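Local atomic coordinates of SidF, inhibitor of growth family, member 3 (Legionella pneumophila subsp. pneumophila, PDB entry 4FYE), a protein that probably removes the 3-phosphate from phosphatidylinositol 3,4,5-trisphosphate, acting as a Legionella phosphoinositide phosphatase. Residues 357-362 with 630-635; 362-367 with 435-440; 443-448 with 612-617; 482-487 with 547-552. The protein carries 1 engineered substitution. All blocks are in the same frame, centred on the assembly; numbering follows the deposited sequence.

Interactions 1 and 3 lie in the interior and meet each other, with M631 lodged against F444 and M448; interaction 2 is partly buried, and interaction 4 sits at the surface. Residues 357-362 run on into 362-367, carrying the chain from a central β-strand to a turn that rests on the residues leading into helix 438-458. That helix serves interactions 2 and 3, and its polar residues Q440 and N446 both reach helix 522-583, the element used in interaction 4. None of the four has a hydrogen bond between its segments. Small side chains mark interactions 1 and 2, tyrosine rings interaction 3, and leucines bordered by glutamines interaction 4.

Interaction 1 of 4, residues 357-362 with 630-635; sequences CYTQVV and LMASLS
C357 and T359 reach toward M631, A632 and S635, and between them the ring of Y358 goes to the other side of the strand. One face of that ring carries Q360 CB, 3.7 Å above its plane and offset toward the rim, and R273 adds a cation-pi contact. The setting is an alpha/beta layering: strand 353-360 lies inside a mixed sheet, helix 626-637 packs on the C357 and T359 side, and V380 and M384 of helix 373-387 touch Y358. The short segments 357-360 and 630-635 run nearly antiparallel, at 166°, with axes 8.9 Å apart at closest approach. The touching side chains are mostly short. T359 OG1 comes 3.9 Å from A632 CB while also bonding N642 ND2 on strand 641-645, which in a phosphatase of the CX5R type probably leads into the phosphate-binding loop. M631 offers mainly its CB, since its thioether end turns off toward F444 and M448 of helix 438-458. At the other end of the contact, C357 SG lies 3.6 Å from S635 CB. With chi1 at 82°, S635 folds its hydroxyl back over its own helix, where OG donates to A632 O at 2.9 Å, tilted 19° from the carbonyl plane.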
loop_
_atom_site.group_PDB
_atom_site.type_symbol
_atom_site.label_atom_id
_atom_site.label_comp_id
_atom_site.label_asym_id
_atom_site.label_seq_id
_atom_site.Cartn_x
_atom_site.Cartn_y
_atom_site.Cartn_z
ATOM N N CYS A 357 1.786 -0.310 -10.788
ATOM C CA CYS A 357 1.447 -1.734 -10.675
ATOM C C CYS A 357 0.602 -1.958 -9.401
ATOM O O CYS A 357 1.101 -1.923 -8.271
ATOM C CB CYS A 357 2.719 -2.599 -10.644
ATOM S SG CYS A 357 2.368 -4.384 -10.367
ATOM N N TYR A 358 -0.684 -2.157 -9.574
ATOM C CA TYR A 358 -1.575 -2.267 -8.433
ATOM C C TYR A 358 -1.767 -3.758 -8.138
ATOM O O TYR A 358 -2.427 -4.439 -8.876
ATOM C CB TYR A 358 -2.876 -1.503 -8.757
ATOM C CG TYR A 358 -3.946 -1.626 -7.728
ATOM C CD1 TYR A 358 -3.649 -1.634 -6.367
ATOM C CD2 TYR A 358 -5.278 -1.689 -8.097
ATOM C CE1 TYR A 358 -4.663 -1.746 -5.418
ATOM C CE2 TYR A 358 -6.281 -1.840 -7.160
ATOM C CZ TYR A 358 -5.979 -1.877 -5.825
ATOM O OH TYR A 358 -7.013 -1.997 -4.895
ATOM N N THR A 359 -1.149 -4.321 -7.112
ATOM C CA THR A 359 -1.508 -5.727 -6.827
ATOM C C THR A 359 -2.642 -5.761 -5.794
ATOM O O THR A 359 -2.435 -5.611 -4.602
ATOM C CB THR A 359 -0.320 -6.569 -6.400
ATOM O OG1 THR A 359 0.344 -5.857 -5.412
ATOM C CG2 THR A 359 0.707 -6.753 -7.609
ATOM N N GLN A 360 -3.858 -5.927 -6.286
ATOM C CA GLN A 360 -5.019 -5.943 -5.404
ATOM C C GLN A 360 -5.199 -7.351 -4.836
ATOM O O GLN A 360 -4.805 -8.358 -5.473
ATOM C CB GLN A 360 -6.239 -5.562 -6.228
ATOM C CG GLN A 360 -7.497 -5.297 -5.462
ATOM C CD GLN A 360 -8.679 -5.030 -6.410
ATOM O OE1 GLN A 360 -8.961 -5.818 -7.352
ATOM N NE2 GLN A 360 -9.388 -3.924 -6.155
ATOM N N VAL A 361 -5.854 -7.426 -3.683
ATOM C CA VAL A 361 -5.869 -8.633 -2.888
ATOM C C VAL A 361 -7.262 -8.950 -2.209
ATOM O O VAL A 361 -7.406 -9.834 -1.416
ATOM C CB VAL A 361 -4.634 -8.500 -1.976
ATOM C CG1 VAL A 361 -4.983 -8.332 -0.540
ATOM C CG2 VAL A 361 -3.564 -9.525 -2.305
ATOM N N VAL A 362 -8.273 -8.191 -2.589
ATOM C CA VAL A 362 -9.741 -8.408 -2.437
ATOM C C VAL A 362 -10.238 -9.699 -3.146
ATOM O O VAL A 362 -9.542 -10.274 -3.924
ATOM C CB VAL A 362 -10.327 -7.135 -3.101
ATOM C CG1 VAL A 362 -11.355 -7.403 -4.184
ATOM C CG2 VAL A 362 -10.607 -5.981 -2.126
ATOM N N LEU A 630 5.218 -11.936 -5.411
ATOM C CA LEU A 630 6.208 -12.120 -6.441
ATOM C C LEU A 630 6.037 -11.049 -7.432
ATOM O O LEU A 630 6.984 -10.311 -7.749
ATOM C CB LEU A 630 6.108 -13.497 -7.070
ATOM C CG LEU A 630 6.635 -14.486 -6.026
ATOM C CD1 LEU A 630 6.276 -15.979 -6.249
ATOM C CD2 LEU A 630 8.137 -14.279 -5.898
ATOM N N MET A 631 4.815 -10.889 -7.883
ATOM C CA MET A 631 4.538 -9.868 -8.901
ATOM C C MET A 631 4.809 -8.464 -8.351
ATOM O O MET A 631 5.345 -7.606 -9.067
ATOM C CB MET A 631 3.119 -10.021 -9.443
ATOM C CG MET A 631 2.873 -11.371 -10.078
ATOM S SD MET A 631 4.008 -11.466 -11.473
ATOM C CE MET A 631 2.941 -11.109 -12.837
ATOM N N ALA A 632 4.548 -8.227 -7.057
ATOM C CA ALA A 632 4.780 -6.842 -6.573
ATOM C C ALA A 632 6.265 -6.647 -6.525
ATOM O O ALA A 632 6.786 -5.617 -6.918
ATOM C CB ALA A 632 4.173 -6.616 -5.228
ATOM N N SER A 633 6.978 -7.664 -6.077
ATOM C CA SER A 633 8.440 -7.557 -6.032
ATOM C C SER A 633 9.034 -7.319 -7.436
ATOM O O SER A 633 10.006 -6.544 -7.602
ATOM C CB SER A 633 8.988 -8.823 -5.405
ATOM O OG SER A 633 8.387 -8.929 -4.107
ATOM N N LEU A 634 8.403 -7.916 -8.443
ATOM C CA LEU A 634 8.902 -7.830 -9.807
ATOM C C LEU A 634 8.723 -6.427 -10.343
ATOM O O LEU A 634 9.564 -5.910 -11.136
ATOM C CB LEU A 634 8.086 -8.729 -10.690
ATOM C CG LEU A 634 8.707 -9.493 -11.847
ATOM C CD1 LEU A 634 7.564 -9.764 -12.808
ATOM C CD2 LEU A 634 9.878 -8.795 -12.512
ATOM N N SER A 635 7.606 -5.830 -9.961
ATOM C CA SER A 635 7.360 -4.495 -10.408
ATOM C C SER A 635 8.290 -3.541 -9.672
ATOM O O SER A 635 8.791 -2.599 -10.274
ATOM C CB SER A 635 5.931 -4.125 -10.205
ATOM O OG SER A 635 5.770 -3.719 -8.855
#

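Interaction 2 of 4, residues 362-367 with 435-440; sequences VTAGQR and SVTKNQ
A364 turns its methyl toward V436 and T437, which turn their side chains back to meet it. The closer of the two meetings is with T437, whose CG2 stands 3.7 Å from A364 CB. The branching of T437 explains this: chi1 of 56° sets OG1 between the backbone N and the carbonyl carbon and swings CG2 to the position anti to that carbon, from where the methyl faces the alanine. V436 uses both branches. Its CG1 approaches A364 CB at 4.1 Å, and CG2 lies over the backbone of the next residue, 3.9 Å from G365 CA. The nearest CA pair across the contact is G365 and V436, 5.8 Å from CA to CA. Residues T363 to Q366 form a type I beta turn, closed by Q366 N to T363 O at 3.1 Å, in the loop between strand 353-360 and helix 373-387. The turn leans on the residues leading into helix 438-458. F377 of helix 373-387 touches A364 and V436 alike, adding an aromatic side chain to the small apolar cluster. A backbone hydrogen bond between G365 and D433 ties the turn to the chain just ahead of S435.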
loop_
_atom_site.group_PDB
_atom_site.type_symbol
_atom_site.label_atom_id
_atom_site.label_comp_id
_atom_site.label_asym_id
_atom_site.label_seq_id
_atom_site.Cartn_x
_atom_site.Cartn_y
_atom_site.Cartn_z
ATOM N N VAL A 362 -8.273 -8.191 -2.589
ATOM C CA VAL A 362 -9.741 -8.408 -2.437
ATOM C C VAL A 362 -10.238 -9.699 -3.146
ATOM O O VAL A 362 -9.542 -10.274 -3.924
ATOM C CB VAL A 362 -10.327 -7.135 -3.101
ATOM C CG1 VAL A 362 -11.355 -7.403 -4.184
ATOM C CG2 VAL A 362 -10.607 -5.981 -2.126
ATOM N N THR A 363 -11.402 -10.241 -2.816
ATOM C CA THR A 363 -11.937 -11.300 -3.661
ATOM C C THR A 363 -13.158 -10.780 -4.467
ATOM O O THR A 363 -14.317 -10.767 -4.017
ATOM C CB THR A 363 -11.921 -12.767 -3.068
ATOM O OG1 THR A 363 -12.944 -13.640 -3.646
ATOM C CG2 THR A 363 -11.958 -12.828 -1.679
ATOM N N ALA A 364 -12.817 -10.296 -5.653
ATOM C CA ALA A 364 -13.723 -9.632 -6.546
ATOM C C ALA A 364 -14.962 -10.424 -6.788
ATOM O O ALA A 364 -16.033 -9.828 -6.990
ATOM C CB ALA A 364 -13.025 -9.408 -7.856
ATOM N N GLY A 365 -14.875 -11.758 -6.792
ATOM C CA GLY A 365 -16.121 -12.537 -7.089
ATOM C C GLY A 365 -17.069 -12.895 -5.956
ATOM O O GLY A 365 -18.073 -13.505 -6.192
ATOM N N GLN A 366 -16.708 -12.565 -4.718
ATOM C CA GLN A 366 -17.386 -13.043 -3.499
ATOM C C GLN A 366 -18.851 -12.705 -3.470
ATOM O O GLN A 366 -19.240 -11.622 -3.824
ATOM C CB GLN A 366 -16.763 -12.379 -2.306
ATOM C CG GLN A 366 -16.927 -13.133 -1.021
ATOM C CD GLN A 366 -16.177 -12.510 0.110
ATOM O OE1 GLN A 366 -16.733 -12.355 1.194
ATOM N NE2 GLN A 366 -14.894 -12.178 -0.109
ATOM N N ARG A 367 -19.684 -13.615 -2.982
ATOM C CA ARG A 367 -21.121 -13.424 -3.074
ATOM C C ARG A 367 -21.861 -13.199 -1.772
ATOM O O ARG A 367 -23.049 -12.873 -1.772
ATOM C CB ARG A 367 -21.760 -14.602 -3.843
ATOM C CG ARG A 367 -21.439 -14.497 -5.312
ATOM C CD ARG A 367 -22.470 -15.161 -6.142
ATOM N NE ARG A 367 -22.385 -14.713 -7.521
ATOM C CZ ARG A 367 -22.171 -15.529 -8.549
ATOM N NH1 ARG A 367 -21.998 -16.845 -8.348
ATOM N NH2 ARG A 367 -22.114 -15.019 -9.770
ATOM N N SER A 435 -14.153 -16.654 -11.651
ATOM C CA SER A 435 -13.877 -16.256 -13.022
ATOM C C SER A 435 -13.894 -14.750 -13.354
ATOM O O SER A 435 -13.464 -14.369 -14.452
ATOM C CB SER A 435 -14.854 -16.941 -13.981
ATOM O OG SER A 435 -16.070 -16.218 -13.993
ATOM N N VAL A 436 -14.415 -13.932 -12.445
ATOM C CA VAL A 436 -14.457 -12.491 -12.613
ATOM C C VAL A 436 -13.101 -11.848 -13.024
ATOM O O VAL A 436 -13.098 -10.901 -13.773
ATOM C CB VAL A 436 -14.901 -11.794 -11.303
ATOM C CG1 VAL A 436 -14.808 -10.267 -11.470
ATOM C CG2 VAL A 436 -16.315 -12.197 -10.945
ATOM N N THR A 437 -11.975 -12.345 -12.507
ATOM C CA THR A 437 -10.662 -11.712 -12.617
ATOM C C THR A 437 -9.792 -12.529 -13.576
ATOM O O THR A 437 -8.630 -12.138 -13.839
ATOM C CB THR A 437 -9.904 -11.719 -11.245
ATOM O OG1 THR A 437 -9.814 -13.092 -10.792
ATOM C CG2 THR A 437 -10.589 -10.844 -10.200
ATOM N N LYS A 438 -10.312 -13.674 -14.037
ATOM C CA LYS A 438 -9.574 -14.580 -14.953
ATOM C C LYS A 438 -8.891 -13.799 -16.084
ATOM O O LYS A 438 -7.670 -13.899 -16.247
ATOM C CB LYS A 438 -10.494 -15.677 -15.531
ATOM C CG LYS A 438 -9.771 -16.930 -16.052
ATOM C CD LYS A 438 -10.543 -17.698 -17.155
ATOM C CE LYS A 438 -9.995 -17.566 -18.609
ATOM N NZ LYS A 438 -8.951 -16.506 -18.875
ATOM N N ASN A 439 -9.678 -13.036 -16.860
ATOM C CA ASN A 439 -9.144 -12.260 -17.994
ATOM C C ASN A 439 -8.015 -11.254 -17.624
ATOM O O ASN A 439 -6.944 -11.203 -18.302
ATOM C CB ASN A 439 -10.281 -11.528 -18.740
ATOM C CG ASN A 439 -11.084 -12.470 -19.675
ATOM O OD1 ASN A 439 -10.676 -13.609 -19.962
ATOM N ND2 ASN A 439 -12.231 -11.991 -20.150
ATOM N N GLN A 440 -8.247 -10.460 -16.565
ATOM C CA GLN A 440 -7.358 -9.335 -16.277
ATOM C C GLN A 440 -6.063 -9.901 -15.767
ATOM O O GLN A 440 -4.994 -9.387 -16.065
ATOM C CB GLN A 440 -8.001 -8.369 -15.300
ATOM C CG GLN A 440 -7.139 -7.175 -14.871
ATOM C CD GLN A 440 -6.389 -6.496 -16.010
ATOM O OE1 GLN A 440 -6.867 -6.395 -17.157
ATOM N NE2 GLN A 440 -5.195 -6.068 -15.707
#

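Interaction 3 of 4, residues 443-448 with 612-617; sequences RFVNQM and LYYENT
Two residues ahead of V445, which touches Y613 and Y614, R443 NH1 is gripped by two groups: a salt bridge to D385 OD2 and a hydrogen bond to Q440 OE1. Q447 NE2 lies 3.7 Å above the plane of the R443 guanidinium, over its centre. This polar side of helix 438-458 faces away from the tyrosines. On the other side V445 turns one methyl to each tyrosine. CG2 sits over one face of Y613 in a CH-pi contact, 3.9 Å from the ring centroid and 11° off the normal. CG1 goes to Y614, meeting its OH at 3.6 Å as the two side chains pass in opposite directions. Y613 extends with CG anti to its backbone nitrogen (chi1 172°), which carries the ring across to the valine, and its OH is hydrogen-bonded to D554 OD1 of helix 522-583. The contact joins helix 438-458 to the last turn of helix 590-614, which finishes in a Schellman motif. N616 takes a positive phi, its N bonding Y613 O at 3.0 Å, while T617 N makes a weak bond to L612 O. The tyrosines also touch, Y613 CD2 resting 3.7 Å above the plane of the Y614 ring, toward its rim.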
loop_
_atom_site.group_PDB
_atom_site.type_symbol
_atom_site.label_atom_id
_atom_site.label_comp_id
_atom_site.label_asym_id
_atom_site.label_seq_id
_atom_site.Cartn_x
_atom_site.Cartn_y
_atom_site.Cartn_z
ATOM N N ARG A 443 -4.115 -11.204 -18.839
ATOM C CA ARG A 443 -3.561 -9.984 -19.416
ATOM C C ARG A 443 -2.323 -9.492 -18.622
ATOM O O ARG A 443 -1.211 -9.356 -19.189
ATOM C CB ARG A 443 -4.639 -8.921 -19.407
ATOM C CG ARG A 443 -4.221 -7.541 -19.932
ATOM C CD ARG A 443 -5.457 -6.852 -20.491
ATOM N NE ARG A 443 -5.159 -5.511 -20.933
ATOM C CZ ARG A 443 -5.209 -4.433 -20.160
ATOM N NH1 ARG A 443 -5.594 -4.540 -18.900
ATOM N NH2 ARG A 443 -4.920 -3.237 -20.687
ATOM N N PHE A 444 -2.520 -9.250 -17.316
ATOM C CA PHE A 444 -1.446 -8.787 -16.416
ATOM C C PHE A 444 -0.220 -9.700 -16.510
ATOM O O PHE A 444 0.905 -9.239 -16.674
ATOM C CB PHE A 444 -1.991 -8.732 -14.984
ATOM C CG PHE A 444 -0.962 -8.378 -13.938
ATOM C CD1 PHE A 444 -0.679 -7.057 -13.641
ATOM C CD2 PHE A 444 -0.292 -9.385 -13.242
ATOM C CE1 PHE A 444 0.257 -6.736 -12.666
ATOM C CE2 PHE A 444 0.620 -9.080 -12.268
ATOM C CZ PHE A 444 0.905 -7.746 -11.977
ATOM N N VAL A 445 -0.422 -11.005 -16.473
ATOM C CA VAL A 445 0.723 -11.870 -16.557
ATOM C C VAL A 445 1.462 -11.622 -17.867
ATOM O O VAL A 445 2.697 -11.438 -17.887
ATOM C CB VAL A 445 0.354 -13.349 -16.299
ATOM C CG1 VAL A 445 1.478 -14.281 -16.736
ATOM C CG2 VAL A 445 0.065 -13.570 -14.809
ATOM N N ASN A 446 0.727 -11.563 -18.977
ATOM C CA ASN A 446 1.383 -11.301 -20.282
ATOM C C ASN A 446 2.148 -9.952 -20.272
ATOM O O ASN A 446 3.294 -9.847 -20.726
ATOM C CB ASN A 446 0.355 -11.266 -21.394
ATOM C CG ASN A 446 -0.198 -12.607 -21.727
ATOM O OD1 ASN A 446 0.484 -13.641 -21.600
ATOM N ND2 ASN A 446 -1.458 -12.614 -22.197
ATOM N N GLN A 447 1.513 -8.923 -19.740
ATOM C CA GLN A 447 2.162 -7.604 -19.748
ATOM C C GLN A 447 3.491 -7.648 -19.034
ATOM O O GLN A 447 4.500 -7.228 -19.576
ATOM C CB GLN A 447 1.289 -6.587 -19.063
ATOM C CG GLN A 447 -0.063 -6.447 -19.722
ATOM C CD GLN A 447 -0.962 -5.456 -19.005
ATOM O OE1 GLN A 447 -1.197 -5.546 -17.803
ATOM N NE2 GLN A 447 -1.461 -4.493 -19.755
ATOM N N MET A 448 3.479 -8.209 -17.829
ATOM C CA MET A 448 4.627 -8.188 -16.931
ATOM C C MET A 448 5.668 -9.094 -17.508
ATOM O O MET A 448 6.856 -8.843 -17.400
ATOM C CB MET A 448 4.231 -8.702 -15.515
ATOM C CG MET A 448 3.264 -7.797 -14.749
ATOM S SD MET A 448 4.052 -6.217 -14.355
ATOM C CE MET A 448 5.106 -6.652 -12.951
ATOM N N LEU A 612 3.382 -20.601 -9.987
ATOM C CA LEU A 612 2.199 -20.491 -9.135
ATOM C C LEU A 612 0.970 -20.209 -9.995
ATOM O O LEU A 612 -0.167 -20.586 -9.654
ATOM C CB LEU A 612 2.390 -19.376 -8.120
ATOM C CG LEU A 612 2.890 -19.582 -6.659
ATOM C CD1 LEU A 612 2.951 -21.030 -6.115
ATOM C CD2 LEU A 612 4.200 -18.870 -6.424
ATOM N N TYR A 613 1.200 -19.538 -11.119
ATOM C CA TYR A 613 0.093 -19.058 -11.928
ATOM C C TYR A 613 -0.304 -20.170 -12.903
ATOM O O TYR A 613 -1.457 -20.617 -12.905
ATOM C CB TYR A 613 0.423 -17.713 -12.649
ATOM C CG TYR A 613 -0.653 -17.306 -13.641
ATOM C CD1 TYR A 613 -1.941 -16.943 -13.210
ATOM C CD2 TYR A 613 -0.407 -17.385 -15.023
ATOM C CE1 TYR A 613 -2.934 -16.640 -14.121
ATOM C CE2 TYR A 613 -1.387 -17.085 -15.962
ATOM C CZ TYR A 613 -2.642 -16.702 -15.512
ATOM O OH TYR A 613 -3.587 -16.404 -16.480
ATOM N N TYR A 614 0.655 -20.648 -13.685
ATOM C CA TYR A 614 0.343 -21.638 -14.700
ATOM C C TYR A 614 -0.100 -22.989 -14.123
ATOM O O TYR A 614 -1.043 -23.574 -14.649
ATOM C CB TYR A 614 1.468 -21.762 -15.736
ATOM C CG TYR A 614 1.645 -20.512 -16.581
ATOM C CD1 TYR A 614 0.616 -20.072 -17.409
ATOM C CD2 TYR A 614 2.844 -19.797 -16.595
ATOM C CE1 TYR A 614 0.763 -18.945 -18.200
ATOM C CE2 TYR A 614 3.002 -18.659 -17.397
ATOM C CZ TYR A 614 1.952 -18.237 -18.197
ATOM O OH TYR A 614 2.010 -17.096 -18.989
ATOM N N GLU A 615 0.544 -23.449 -13.044
ATOM C CA GLU A 615 0.138 -24.672 -12.268
ATOM C C GLU A 615 -1.091 -24.436 -11.372
ATOM O O GLU A 615 -1.624 -25.352 -10.757
ATOM C CB GLU A 615 1.295 -25.177 -11.399
ATOM C CG GLU A 615 2.500 -25.593 -12.227
ATOM C CD GLU A 615 3.598 -26.301 -11.440
ATOM O OE1 GLU A 615 3.403 -26.608 -10.236
ATOM O OE2 GLU A 615 4.673 -26.576 -12.047
ATOM N N ASN A 616 -1.535 -23.181 -11.312
ATOM C CA ASN A 616 -2.744 -22.851 -10.600
ATOM C C ASN A 616 -2.642 -23.321 -9.154
ATOM O O ASN A 616 -3.597 -23.832 -8.559
ATOM C CB ASN A 616 -3.952 -23.439 -11.351
ATOM C CG ASN A 616 -5.294 -22.975 -10.798
ATOM O OD1 ASN A 616 -6.241 -23.759 -10.843
ATOM N ND2 ASN A 616 -5.386 -21.734 -10.240
ATOM N N THR A 617 -1.476 -23.087 -8.559
ATOM C CA THR A 617 -1.270 -23.381 -7.135
ATOM C C THR A 617 -1.310 -22.146 -6.190
ATOM O O THR A 617 -1.282 -22.279 -4.951
ATOM C CB THR A 617 0.025 -24.165 -6.929
ATOM O OG1 THR A 617 1.114 -23.434 -7.514
ATOM C CG2 THR A 617 -0.097 -25.556 -7.572
#

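Interaction 4 of 4, residues 482-487 with 547-552; sequences SDLNQQ and YELHNQ
Apolar contact comes first: L484 and L549 lie opposite each other and meet through their CD2 methyls, 3.8 Å apart, with the two side chains crossing at a slant. In each leucine CG stands anti to the carbonyl carbon (chi1 -57° in L484, -71° in L549), which directs both branched ends toward the facing helix. The other branch of L549 reaches Q487, where CD1 lies 4.1 Å from Q487 CB and 4.0 Å from Q487 O. The second kind of contact is apolar against polar. Q552 crosses L484 at about a right angle and brings OE1 to 3.7 Å from L484 CD2. The amide nitrogen of Q552 turns back to its own helix and makes a weak bond from NE2 to E548 O, 3.4 Å long. On the inner side, hydrogen bonding takes over, as H550 ND1 pairs with N446 ND2 of helix 438-458. I553 touches L484 and I488 touches L549, extending the apolar seam. The short helical segments run antiparallel at 167° with axes 9.8 Å apart, an arrangement consistent with the predicted coiled coil and typical of an antiparallel helical hairpin, here formed by helices 482-514 and 522-583.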
loop_
_atom_site.group_PDB
_atom_site.type_symbol
_atom_site.label_atom_id
_atom_site.label_comp_id
_atom_site.label_asym_id
_atom_site.label_seq_id
_atom_site.Cartn_x
_atom_site.Cartn_y
_atom_site.Cartn_z
ATOM N N SER A 482 4.809 -12.837 -31.203
ATOM C CA SER A 482 4.963 -11.463 -31.698
ATOM C C SER A 482 3.738 -11.052 -32.489
ATOM O O SER A 482 3.313 -9.881 -32.466
ATOM C CB SER A 482 6.199 -11.366 -32.594
ATOM O OG SER A 482 7.199 -12.304 -32.219
ATOM N N ASP A 483 3.193 -12.061 -33.171
ATOM C CA ASP A 483 1.988 -11.971 -33.959
ATOM C C ASP A 483 0.821 -11.395 -33.181
ATOM O O ASP A 483 0.380 -10.274 -33.437
ATOM C CB ASP A 483 1.628 -13.355 -34.481
ATOM C CG ASP A 483 1.067 -13.298 -35.876
ATOM O OD1 ASP A 483 1.030 -12.160 -36.419
ATOM O OD2 ASP A 483 0.694 -14.369 -36.436
ATOM N N LEU A 484 0.328 -12.161 -32.215
ATOM C CA LEU A 484 -0.788 -11.698 -31.404
ATOM C C LEU A 484 -0.465 -10.422 -30.624
ATOM O O LEU A 484 -1.349 -9.594 -30.397
ATOM C CB LEU A 484 -1.268 -12.796 -30.486
ATOM C CG LEU A 484 -1.693 -14.105 -31.151
ATOM C CD1 LEU A 484 -1.199 -15.276 -30.308
ATOM C CD2 LEU A 484 -3.208 -14.155 -31.300
ATOM N N ASN A 485 0.797 -10.252 -30.227
ATOM C CA ASN A 485 1.223 -9.013 -29.527
ATOM C C ASN A 485 1.020 -7.774 -30.411
ATOM O O ASN A 485 0.514 -6.745 -29.942
ATOM C CB ASN A 485 2.672 -9.112 -29.011
ATOM C CG ASN A 485 2.748 -9.580 -27.560
ATOM O OD1 ASN A 485 1.946 -9.172 -26.730
ATOM N ND2 ASN A 485 3.724 -10.417 -27.249
ATOM N N GLN A 486 1.383 -7.910 -31.697
ATOM C CA GLN A 486 1.140 -6.888 -32.725
ATOM C C GLN A 486 -0.342 -6.519 -32.848
ATOM O O GLN A 486 -0.720 -5.338 -32.837
ATOM C CB GLN A 486 1.640 -7.396 -34.088
ATOM C CG GLN A 486 1.917 -6.313 -35.114
ATOM C CD GLN A 486 3.085 -5.432 -34.701
ATOM O OE1 GLN A 486 4.152 -5.514 -35.296
ATOM N NE2 GLN A 486 2.896 -4.602 -33.662
ATOM N N GLN A 487 -1.164 -7.558 -32.954
ATOM C CA GLN A 487 -2.610 -7.426 -33.040
ATOM C C GLN A 487 -3.255 -6.737 -31.812
ATOM O O GLN A 487 -4.354 -6.166 -31.917
ATOM C CB GLN A 487 -3.203 -8.825 -33.200
ATOM C CG GLN A 487 -2.837 -9.565 -34.488
ATOM C CD GLN A 487 -3.810 -10.730 -34.742
ATOM O OE1 GLN A 487 -3.389 -11.840 -35.093
ATOM N NE2 GLN A 487 -5.109 -10.466 -34.544
ATOM N N TYR A 547 -8.817 -8.986 -24.630
ATOM C CA TYR A 547 -8.765 -10.121 -23.739
ATOM C C TYR A 547 -8.664 -11.448 -24.509
ATOM O O TYR A 547 -7.821 -12.302 -24.172
ATOM C CB TYR A 547 -9.979 -10.115 -22.816
ATOM C CG TYR A 547 -9.862 -9.131 -21.687
ATOM C CD1 TYR A 547 -8.681 -9.031 -20.962
ATOM C CD2 TYR A 547 -10.943 -8.316 -21.314
ATOM C CE1 TYR A 547 -8.566 -8.134 -19.906
ATOM C CE2 TYR A 547 -10.848 -7.416 -20.250
ATOM C CZ TYR A 547 -9.655 -7.324 -19.545
ATOM O OH TYR A 547 -9.502 -6.420 -18.476
ATOM N N GLU A 548 -9.492 -11.586 -25.563
ATOM C CA GLU A 548 -9.605 -12.834 -26.345
ATOM C C GLU A 548 -8.216 -13.182 -26.846
ATOM O O GLU A 548 -7.813 -14.348 -26.856
ATOM C CB GLU A 548 -10.570 -12.680 -27.543
ATOM C CG GLU A 548 -12.054 -12.962 -27.284
ATOM C CD GLU A 548 -12.527 -14.335 -27.792
ATOM O OE1 GLU A 548 -12.708 -14.510 -29.030
ATOM O OE2 GLU A 548 -12.751 -15.240 -26.947
ATOM N N LEU A 549 -7.480 -12.140 -27.227
ATOM C CA LEU A 549 -6.128 -12.294 -27.757
ATOM C C LEU A 549 -5.142 -12.697 -26.658
ATOM O O LEU A 549 -4.341 -13.648 -26.844
ATOM C CB LEU A 549 -5.705 -11.013 -28.469
ATOM C CG LEU A 549 -6.454 -10.791 -29.792
ATOM C CD1 LEU A 549 -6.104 -9.449 -30.443
ATOM C CD2 LEU A 549 -6.203 -11.948 -30.753
ATOM N N HIS A 550 -5.225 -11.992 -25.512
ATOM C CA HIS A 550 -4.445 -12.359 -24.350
ATOM C C HIS A 550 -4.679 -13.802 -24.021
ATOM O O HIS A 550 -3.726 -14.551 -23.789
ATOM C CB HIS A 550 -4.715 -11.461 -23.124
ATOM C CG HIS A 550 -3.878 -10.178 -23.101
ATOM N ND1 HIS A 550 -2.530 -10.181 -23.077
ATOM C CD2 HIS A 550 -4.249 -8.838 -23.120
ATOM C CE1 HIS A 550 -2.053 -8.916 -23.105
ATOM N NE2 HIS A 550 -3.107 -8.094 -23.126
ATOM N N ASN A 551 -5.937 -14.225 -24.032
ATOM C CA ASN A 551 -6.232 -15.608 -23.652
ATOM C C ASN A 551 -5.547 -16.595 -24.595
ATOM O O ASN A 551 -5.095 -17.649 -24.176
ATOM C CB ASN A 551 -7.745 -15.849 -23.509
ATOM C CG ASN A 551 -8.326 -15.123 -22.283
ATOM O OD1 ASN A 551 -9.474 -14.659 -22.275
ATOM N ND2 ASN A 551 -7.513 -15.004 -21.241
ATOM N N GLN A 552 -5.396 -16.223 -25.854
ATOM C CA GLN A 552 -4.668 -17.103 -26.766
ATOM C C GLN A 552 -3.164 -17.108 -26.457
ATOM O O GLN A 552 -2.488 -18.139 -26.589
ATOM C CB GLN A 552 -4.909 -16.712 -28.227
ATOM C CG GLN A 552 -6.321 -16.968 -28.743
ATOM C CD GLN A 552 -6.516 -16.305 -30.099
ATOM O OE1 GLN A 552 -5.922 -16.724 -31.106
ATOM N NE2 GLN A 552 -7.321 -15.240 -30.123
#